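Local atomic coordinates of leucine aminopeptidase A1, chloroplastic (Solanum lycopersicum, PDB entry 5D8N), a protein that removes N-terminal amino acids, preferably leucine, from peptides as a magnesium-dependent homohexameric M17 aminopeptidase, and also has chaperone activity. Residues Leu333-Ala338 against Ser520-Trp525; Gly165-Ser170 against His208-Val213; Cys283-Thr286 against Arg291-Lys294. The protein carries 1 engineered substitution. One frame throughout, in Å; residues are numbered along the deposited sequence.

Contact 1 of 3, residues Leu333-Ala338 against Ser520-Trp525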
loop_
_atom_site.group_PDB
_atom_site.type_symbol
_atom_site.label_atom_id
_atom_site.label_comp_id
_atom_site.label_asym_id
_atom_site.label_seq_id
_atom_site.Cartn_x
_atom_site.Cartn_y
_atom_site.Cartn_z
ATOM N N LEU A 333 6.433 31.693 -21.243
ATOM C CA LEU A 333 7.554 32.147 -22.085
ATOM C C LEU A 333 7.265 31.976 -23.572
ATOM O O LEU A 333 7.610 32.825 -24.387
ATOM C CB LEU A 333 8.826 31.411 -21.698
ATOM C CG LEU A 333 9.303 31.763 -20.282
ATOM C CD1 LEU A 333 10.531 30.949 -19.950
ATOM C CD2 LEU A 333 9.651 33.226 -20.100
ATOM N N GLY A 334 6.546 30.908 -23.907
ATOM C CA GLY A 334 6.046 30.718 -25.265
ATOM C C GLY A 334 5.141 31.840 -25.728
ATOM O O GLY A 334 5.278 32.358 -26.834
ATOM N N ALA A 335 4.297 32.310 -24.828
ATOM C CA ALA A 335 3.442 33.434 -25.153
ATOM C C ALA A 335 4.273 34.688 -25.423
ATOM O O ALA A 335 3.935 35.476 -26.306
ATOM C CB ALA A 335 2.427 33.679 -24.041
ATOM N N ALA A 336 5.328 34.895 -24.640
ATOM C CA ALA A 336 6.178 36.064 -24.812
ATOM C C ALA A 336 6.846 36.044 -26.173
ATOM O O ALA A 336 6.942 37.068 -26.832
ATOM C CB ALA A 336 7.241 36.136 -23.732
ATOM N N LYS A 337 7.371 34.881 -26.531
ATOM C CA LYS A 337 7.971 34.669 -27.826
ATOM C C LYS A 337 7.020 35.000 -28.975
ATOM O O LYS A 337 7.375 35.713 -29.917
ATOM C CB LYS A 337 8.493 33.236 -27.897
ATOM C CG LYS A 337 8.989 32.784 -29.260
ATOM C CD LYS A 337 10.301 33.422 -29.612
ATOM C CE LYS A 337 10.859 32.806 -30.890
ATOM N NZ LYS A 337 11.974 33.679 -31.387
ATOM N N ALA A 338 5.786 34.523 -28.878
ATOM C CA ALA A 338 4.784 34.862 -29.867
ATOM C C ALA A 338 4.517 36.378 -29.911
ATOM O O ALA A 338 4.491 36.988 -30.981
ATOM C CB ALA A 338 3.500 34.082 -29.614
ATOM N N SER A 520 -1.206 29.210 -27.180
ATOM C CA SER A 520 -2.152 29.782 -28.137
ATOM C C SER A 520 -3.303 30.481 -27.443
ATOM O O SER A 520 -3.781 31.518 -27.903
ATOM C CB SER A 520 -2.655 28.728 -29.137
ATOM O OG SER A 520 -3.267 27.648 -28.427
ATOM N N THR A 521 -3.811 29.885 -26.371
ATOM C CA THR A 521 -4.909 30.492 -25.633
ATOM C C THR A 521 -4.485 31.828 -24.990
ATOM O O THR A 521 -5.217 32.834 -25.049
ATOM C CB THR A 521 -5.482 29.527 -24.578
ATOM O OG1 THR A 521 -5.988 28.352 -25.224
ATOM C CG2 THR A 521 -6.595 30.159 -23.778
ATOM N N LEU A 522 -3.302 31.852 -24.385
ATOM C CA LEU A 522 -2.828 33.083 -23.786
ATOM C C LEU A 522 -2.658 34.207 -24.812
ATOM O O LEU A 522 -2.969 35.373 -24.544
ATOM C CB LEU A 522 -1.520 32.864 -23.035
ATOM C CG LEU A 522 -1.605 31.931 -21.812
ATOM C CD1 LEU A 522 -0.235 31.762 -21.182
ATOM C CD2 LEU A 522 -2.642 32.355 -20.795
ATOM N N VAL A 523 -2.100 33.864 -25.962
ATOM C CA VAL A 523 -1.935 34.839 -27.024
ATOM C C VAL A 523 -3.301 35.391 -27.433
ATOM O O VAL A 523 -3.453 36.619 -27.586
ATOM C CB VAL A 523 -1.180 34.271 -28.238
ATOM C CG1 VAL A 523 -1.278 35.215 -29.438
ATOM C CG2 VAL A 523 0.268 34.016 -27.862
ATOM N N GLU A 524 -4.257 34.496 -27.678
ATOM C CA GLU A 524 -5.598 34.951 -28.051
ATOM C C GLU A 524 -6.157 35.853 -26.971
ATOM O O GLU A 524 -6.822 36.843 -27.263
ATOM C CB GLU A 524 -6.563 33.796 -28.301
ATOM C CG GLU A 524 -6.322 33.074 -29.622
ATOM C CD GLU A 524 -6.625 33.924 -30.859
ATOM O OE1 GLU A 524 -7.476 34.840 -30.778
ATOM O OE2 GLU A 524 -6.102 33.569 -31.938
ATOM N N TRP A 525 -5.966 35.485 -25.710
ATOM C CA TRP A 525 -6.529 36.277 -24.631
ATOM C C TRP A 525 -5.922 37.683 -24.604
ATOM O O TRP A 525 -6.612 38.675 -24.399
ATOM C CB TRP A 525 -6.288 35.585 -23.285
ATOM C CG TRP A 525 -6.766 36.381 -22.103
ATOM C CD1 TRP A 525 -8.063 36.621 -21.748
ATOM C CD2 TRP A 525 -5.957 37.099 -21.175
ATOM N NE1 TRP A 525 -8.103 37.300 -20.557
ATOM C CE2 TRP A 525 -6.828 37.661 -20.218
ATOM C CE3 TRP A 525 -4.576 37.191 -20.965
ATOM C CZ2 TRP A 525 -6.365 38.331 -19.090
ATOM C CZ3 TRP A 525 -4.109 37.893 -19.861
ATOM C CH2 TRP A 525 -5.008 38.424 -18.918
#

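Contact 2 of 3, residues Gly165-Ser170 against His208-Val213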
loop_
_atom_site.group_PDB
_atom_site.type_symbol
_atom_site.label_atom_id
_atom_site.label_comp_id
_atom_site.label_asym_id
_atom_site.label_seq_id
_atom_site.Cartn_x
_atom_site.Cartn_y
_atom_site.Cartn_z
ATOM N N GLY A 165 -1.233 23.247 -37.927
ATOM C CA GLY A 165 -1.175 21.781 -37.800
ATOM C C GLY A 165 0.055 21.192 -38.476
ATOM O O GLY A 165 0.684 20.270 -37.972
ATOM N N VAL A 166 0.404 21.732 -39.637
ATOM C CA VAL A 166 1.582 21.235 -40.361
ATOM C C VAL A 166 2.872 21.562 -39.575
ATOM O O VAL A 166 3.750 20.728 -39.492
ATOM C CB VAL A 166 1.658 21.809 -41.773
ATOM C CG1 VAL A 166 2.977 21.432 -42.439
ATOM C CG2 VAL A 166 0.486 21.295 -42.592
ATOM N N VAL A 167 2.987 22.798 -39.078
ATOM C CA VAL A 167 4.205 23.250 -38.423
ATOM C C VAL A 167 4.395 22.479 -37.120
ATOM O O VAL A 167 5.435 21.882 -36.893
ATOM C CB VAL A 167 4.179 24.776 -38.151
ATOM C CG1 VAL A 167 5.368 25.210 -37.300
ATOM C CG2 VAL A 167 4.239 25.559 -39.453
ATOM N N LEU A 168 3.337 22.394 -36.321
ATOM C CA LEU A 168 3.451 21.723 -35.046
ATOM C C LEU A 168 3.559 20.218 -35.247
ATOM O O LEU A 168 4.292 19.564 -34.541
ATOM C CB LEU A 168 2.226 22.027 -34.183
ATOM C CG LEU A 168 2.085 23.482 -33.795
ATOM C CD1 LEU A 168 0.861 23.621 -32.869
ATOM C CD2 LEU A 168 3.352 23.930 -33.105
ATOM N N GLY A 169 2.913 19.686 -36.282
ATOM C CA GLY A 169 2.961 18.267 -36.561
ATOM C C GLY A 169 4.308 17.824 -37.089
ATOM O O GLY A 169 4.669 16.667 -36.891
ATOM N N SER A 170 5.075 18.746 -37.669
ATOM C CA SER A 170 6.403 18.433 -38.198
ATOM C C SER A 170 7.503 18.552 -37.167
ATOM O O SER A 170 8.629 18.152 -37.442
ATOM C CB SER A 170 6.763 19.383 -39.349
ATOM O OG SER A 170 5.839 19.180 -40.402
ATOM N N HIS A 208 3.930 32.767 -35.962
ATOM C CA HIS A 208 4.467 33.403 -34.771
ATOM C C HIS A 208 4.022 32.632 -33.525
ATOM O O HIS A 208 4.814 32.406 -32.606
ATOM C CB HIS A 208 3.997 34.859 -34.658
ATOM C CG HIS A 208 4.480 35.736 -35.766
ATOM N ND1 HIS A 208 5.666 35.504 -36.428
ATOM C CD2 HIS A 208 4.006 36.915 -36.241
ATOM C CE1 HIS A 208 5.889 36.483 -37.286
ATOM N NE2 HIS A 208 4.876 37.328 -37.216
ATOM N N VAL A 209 2.751 32.256 -33.498
ATOM C CA VAL A 209 2.238 31.502 -32.376
ATOM C C VAL A 209 2.970 30.156 -32.293
ATOM O O VAL A 209 3.393 29.757 -31.213
ATOM C CB VAL A 209 0.712 31.329 -32.494
ATOM C CG1 VAL A 209 0.209 30.363 -31.436
ATOM C CG2 VAL A 209 0.029 32.665 -32.321
ATOM N N CYS A 210 3.084 29.437 -33.415
ATOM C CA CYS A 210 3.768 28.141 -33.426
ATOM C C CYS A 210 5.173 28.241 -32.858
ATOM O O CYS A 210 5.631 27.327 -32.184
ATOM C CB CYS A 210 3.825 27.515 -34.820
ATOM S SG CYS A 210 2.208 26.963 -35.455
ATOM N N ALA A 211 5.897 29.313 -33.165
ATOM C CA ALA A 211 7.260 29.409 -32.667
ATOM C C ALA A 211 7.262 29.500 -31.142
ATOM O O ALA A 211 8.154 28.969 -30.471
ATOM C CB ALA A 211 7.993 30.593 -33.303
ATOM N N GLY A 212 6.247 30.153 -30.590
ATOM C CA GLY A 212 6.025 30.122 -29.153
ATOM C C GLY A 212 5.639 28.754 -28.612
ATOM O O GLY A 212 6.140 28.331 -27.594
ATOM N N VAL A 213 4.754 28.044 -29.295
ATOM C CA VAL A 213 4.357 26.708 -28.872
ATOM C C VAL A 213 5.566 25.763 -28.849
ATOM O O VAL A 213 5.779 25.005 -27.900
ATOM C CB VAL A 213 3.271 26.152 -29.790
ATOM C CG1 VAL A 213 2.983 24.696 -29.461
ATOM C CG2 VAL A 213 1.982 26.963 -29.651
#

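Contact 3 of 3, residues Cys283-Thr286 against Arg291-Lys294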
loop_
_atom_site.group_PDB
_atom_site.type_symbol
_atom_site.label_atom_id
_atom_site.label_comp_id
_atom_site.label_asym_id
_atom_site.label_seq_id
_atom_site.Cartn_x
_atom_site.Cartn_y
_atom_site.Cartn_z
ATOM N N CYS A 283 8.608 42.134 -19.596
ATOM C CA CYS A 283 7.516 43.060 -19.874
ATOM C C CYS A 283 7.447 43.409 -21.354
ATOM O O CYS A 283 8.434 43.882 -21.929
ATOM C CB CYS A 283 7.678 44.352 -19.080
ATOM S SG CYS A 283 6.232 45.446 -19.253
ATOM N N PHE A 284 6.298 43.134 -21.958
ATOM C CA PHE A 284 6.038 43.512 -23.331
ATOM C C PHE A 284 5.232 44.795 -23.361
ATOM O O PHE A 284 4.200 44.882 -22.689
ATOM C CB PHE A 284 5.275 42.427 -24.105
ATOM C CG PHE A 284 4.714 42.918 -25.406
ATOM C CD1 PHE A 284 5.484 42.916 -26.535
ATOM C CD2 PHE A 284 3.454 43.509 -25.455
ATOM C CE1 PHE A 284 5.008 43.477 -27.699
ATOM C CE2 PHE A 284 2.980 44.100 -26.614
ATOM C CZ PHE A 284 3.769 44.082 -27.740
ATOM N N LYS A 285 5.595 45.665 -24.305
ATOM C CA LYS A 285 4.905 46.938 -24.539
ATOM C C LYS A 285 5.433 47.535 -25.851
ATOM O O LYS A 285 6.651 47.665 -25.965
ATOM C CB LYS A 285 5.364 47.831 -23.371
ATOM C CG LYS A 285 4.778 49.211 -23.200
ATOM C CD LYS A 285 5.035 49.747 -21.795
ATOM C CE LYS A 285 6.501 49.828 -21.361
ATOM N NZ LYS A 285 6.903 48.818 -20.328
ATOM N N THR A 286 4.592 47.935 -26.807
ATOM C CA THR A 286 5.084 48.783 -27.915
ATOM C C THR A 286 5.372 50.212 -27.413
ATOM O O THR A 286 4.771 50.655 -26.434
ATOM C CB THR A 286 4.114 48.892 -29.100
ATOM O OG1 THR A 286 2.843 49.332 -28.616
ATOM C CG2 THR A 286 3.957 47.564 -29.808
ATOM N N ARG A 291 -3.329 54.459 -24.652
ATOM C CA ARG A 291 -3.705 53.751 -23.431
ATOM C C ARG A 291 -3.505 52.244 -23.614
ATOM O O ARG A 291 -3.949 51.661 -24.605
ATOM C CB ARG A 291 -5.165 54.018 -23.018
ATOM C CG ARG A 291 -5.310 54.923 -21.797
ATOM C CD ARG A 291 -5.165 54.191 -20.471
ATOM N NE ARG A 291 -6.282 53.284 -20.218
ATOM C CZ ARG A 291 -6.184 52.127 -19.565
ATOM N NH1 ARG A 291 -5.016 51.707 -19.091
ATOM N NH2 ARG A 291 -7.256 51.366 -19.406
ATOM N N LYS A 292 -2.844 51.630 -22.635
ATOM C CA LYS A 292 -2.614 50.197 -22.631
ATOM C C LYS A 292 -3.280 49.522 -21.432
ATOM O O LYS A 292 -3.184 49.994 -20.302
ATOM C CB LYS A 292 -1.109 49.911 -22.684
ATOM C CG LYS A 292 -0.445 50.470 -23.939
ATOM C CD LYS A 292 1.056 50.290 -23.893
ATOM C CE LYS A 292 1.790 51.020 -25.011
ATOM N NZ LYS A 292 1.590 50.414 -26.362
ATOM N N THR A 293 -3.944 48.399 -21.687
ATOM C CA THR A 293 -4.452 47.522 -20.638
ATOM C C THR A 293 -3.289 46.722 -20.055
ATOM O O THR A 293 -2.502 46.159 -20.805
ATOM C CB THR A 293 -5.485 46.544 -21.233
ATOM O OG1 THR A 293 -6.579 47.300 -21.751
ATOM C CG2 THR A 293 -6.055 45.609 -20.170
ATOM N N LYS A 294 -3.160 46.694 -18.731
ATOM C CA LYS A 294 -2.034 46.048 -18.054
ATOM C C LYS A 294 -2.402 44.648 -17.591
ATOM O O LYS A 294 -3.325 44.449 -16.783
ATOM C CB LYS A 294 -1.561 46.884 -16.869
ATOM C CG LYS A 294 -0.965 48.219 -17.299
ATOM C CD LYS A 294 -0.549 49.106 -16.137
ATOM C CE LYS A 294 0.672 48.513 -15.431
ATOM N NZ LYS A 294 1.127 49.301 -14.247
HETATM O O HOH W 1 1.537 47.487 -26.702
#

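Contact 1 of 3, residues Leu333-Ala338 against Ser520-Trp525
Val523 presses its CG2 methyl against Ala338, with 3.7 Å between Val523 CG2 and Ala338 CB. This is the tight end of the contact. The same methyl also reaches back over the backbone of the previous turn, and Val523 CG2 lies 4.2 Å from Ala335 CA. One branch of the valine therefore spans two alanines spaced three residues apart. Its rotation explains this: CG1 stands anti to the backbone N (chi1 168°), and CG2, on the other branch, is turned to the alanine helix. The other end is looser. There Ala335 CB meets Leu522 CB at 4.2 Å, and the leucine touches through the root of its side chain. The side chain of Leu522 also packs on Ile408 and Leu410 of strand 406-411 and on Leu297 of strand 293-305. Lys337 and Glu524, which take no part in the packing, are partly exposed and mark the more open side. Lys337 NZ is hydrogen-bonded to Tyr243 OH; Glu524 makes a salt bridge with Arg528 and a hydrogen bond with Tyr205 OH. The segments, on helices 327-342 and 519-527 of the M17 catalytic domain, cross at -52°, their axes 8.9 Å apart at the closest. No hydrogen bond joins them. The contact is wholly apolar, consistent with van der Waals packing and exclusion of water; the small alanines let the backbones approach.

Contact 2 of 3, residues Gly165-Ser170 against His208-Val213
Cys210 and Leu168 bury nearly equal areas here and carry the contact, with Val213 next. The thiol of Cys210 points between two residues of the facing helix. Its SG lies 3.9 Å from Leu168 CG and 4.0 Å from Val167 CB. The sulfur stands beside its own backbone N, anti to the carbonyl carbon (chi1 -69°). The CB of Cys210 is used as well, and Val167 CG1 rests on it at 3.7 Å. Leu168 leaves its helix at an angle, but its end bends in to the partner. Leu168 CD2 meets Val213 CG1 at 3.7 Å, and the two side chains cross at about a right angle. The leucine thus fits along one turn of the second helix, with Cys210 SG against its CG and Val213 at its methyls. No hydrogen bond links the segments. Near the end of the first helix, Ser170 OG donates to Val166 O at 2.8 Å, tilted 23° from the carbonyl plane. The hydroxyl is thus bonded within its own helix. Ile214 continues the apolar patch beside Val167 and Leu168, while Val213 also touches Val519. The segment axes run at 22° to each other and come within 10.0 Å. This is near-parallel helix packing, here between helix 152-170 of the N-terminal domain, a macro-clan fold, and the long helix 197-221, which packs against helices 327-342 and 519-527 of the catalytic part.

Contact 3 of 3, residues Cys283-Thr286 against Arg291-Lys294
Lys292 lays the end of its aliphatic chain across Lys285, with Lys292 CE 3.9 Å from Lys285 CG. The two side chains cross at about a right angle. They touch through methylenes only, and Lys285 then leads its amine away. The amine of Lys292 goes to Thr286. Lys292 NZ donates to Thr286 OG1 at 2.8 Å, and a weak, longer bond runs from Lys292 NZ to Thr286 O at 3.2 Å. The lysine chain is extended as far as CE, and a final bend (chi4 -71°) brings NZ to the threonine. The residues flank a short connection between strand 278-284 and strand 293-305. These two strands are not neighbours in the mixed sheet of the catalytic domain, because strand 347-358 runs between them. Side chains and water therefore bridge the segments where no backbone ladder joins them. One water accepts from Lys292 NZ at 2.9 Å and from Thr286 N at 3.1 Å, which adds a water-mediated link to the backbone N-H of Thr286. The strongest partner of that amine is Glu290, just before the segment, whose carboxylate makes a salt bridge with it and probably offsets its charge. Thr286 OG1 is also hydrogen-bonded to Thr288 OG1 within the connection. Thr286 is buried, whereas Lys285 is exposed and Lys292 partly so.

In the fold
Contact 1 is buried and contact 2 partly so; contact 3 is also only partly buried, its centre about 22 Å from that of the chain. Contacts 1 and 2 both pair helices through apolar side chains, and their centres are about 12 Å apart. They touch directly: Ala338 packs on His208 and Val209, and Ser520 on Val209, so helix 197-221 lies against both helices of contact 1. Contact 3 differs in chemistry: it joins strand ends through an amine, a hydroxyl and a water. It does not touch the other two. Strand 293-305, which carries one segment of contact 3, also lies beside helix 519-527 of contact 1.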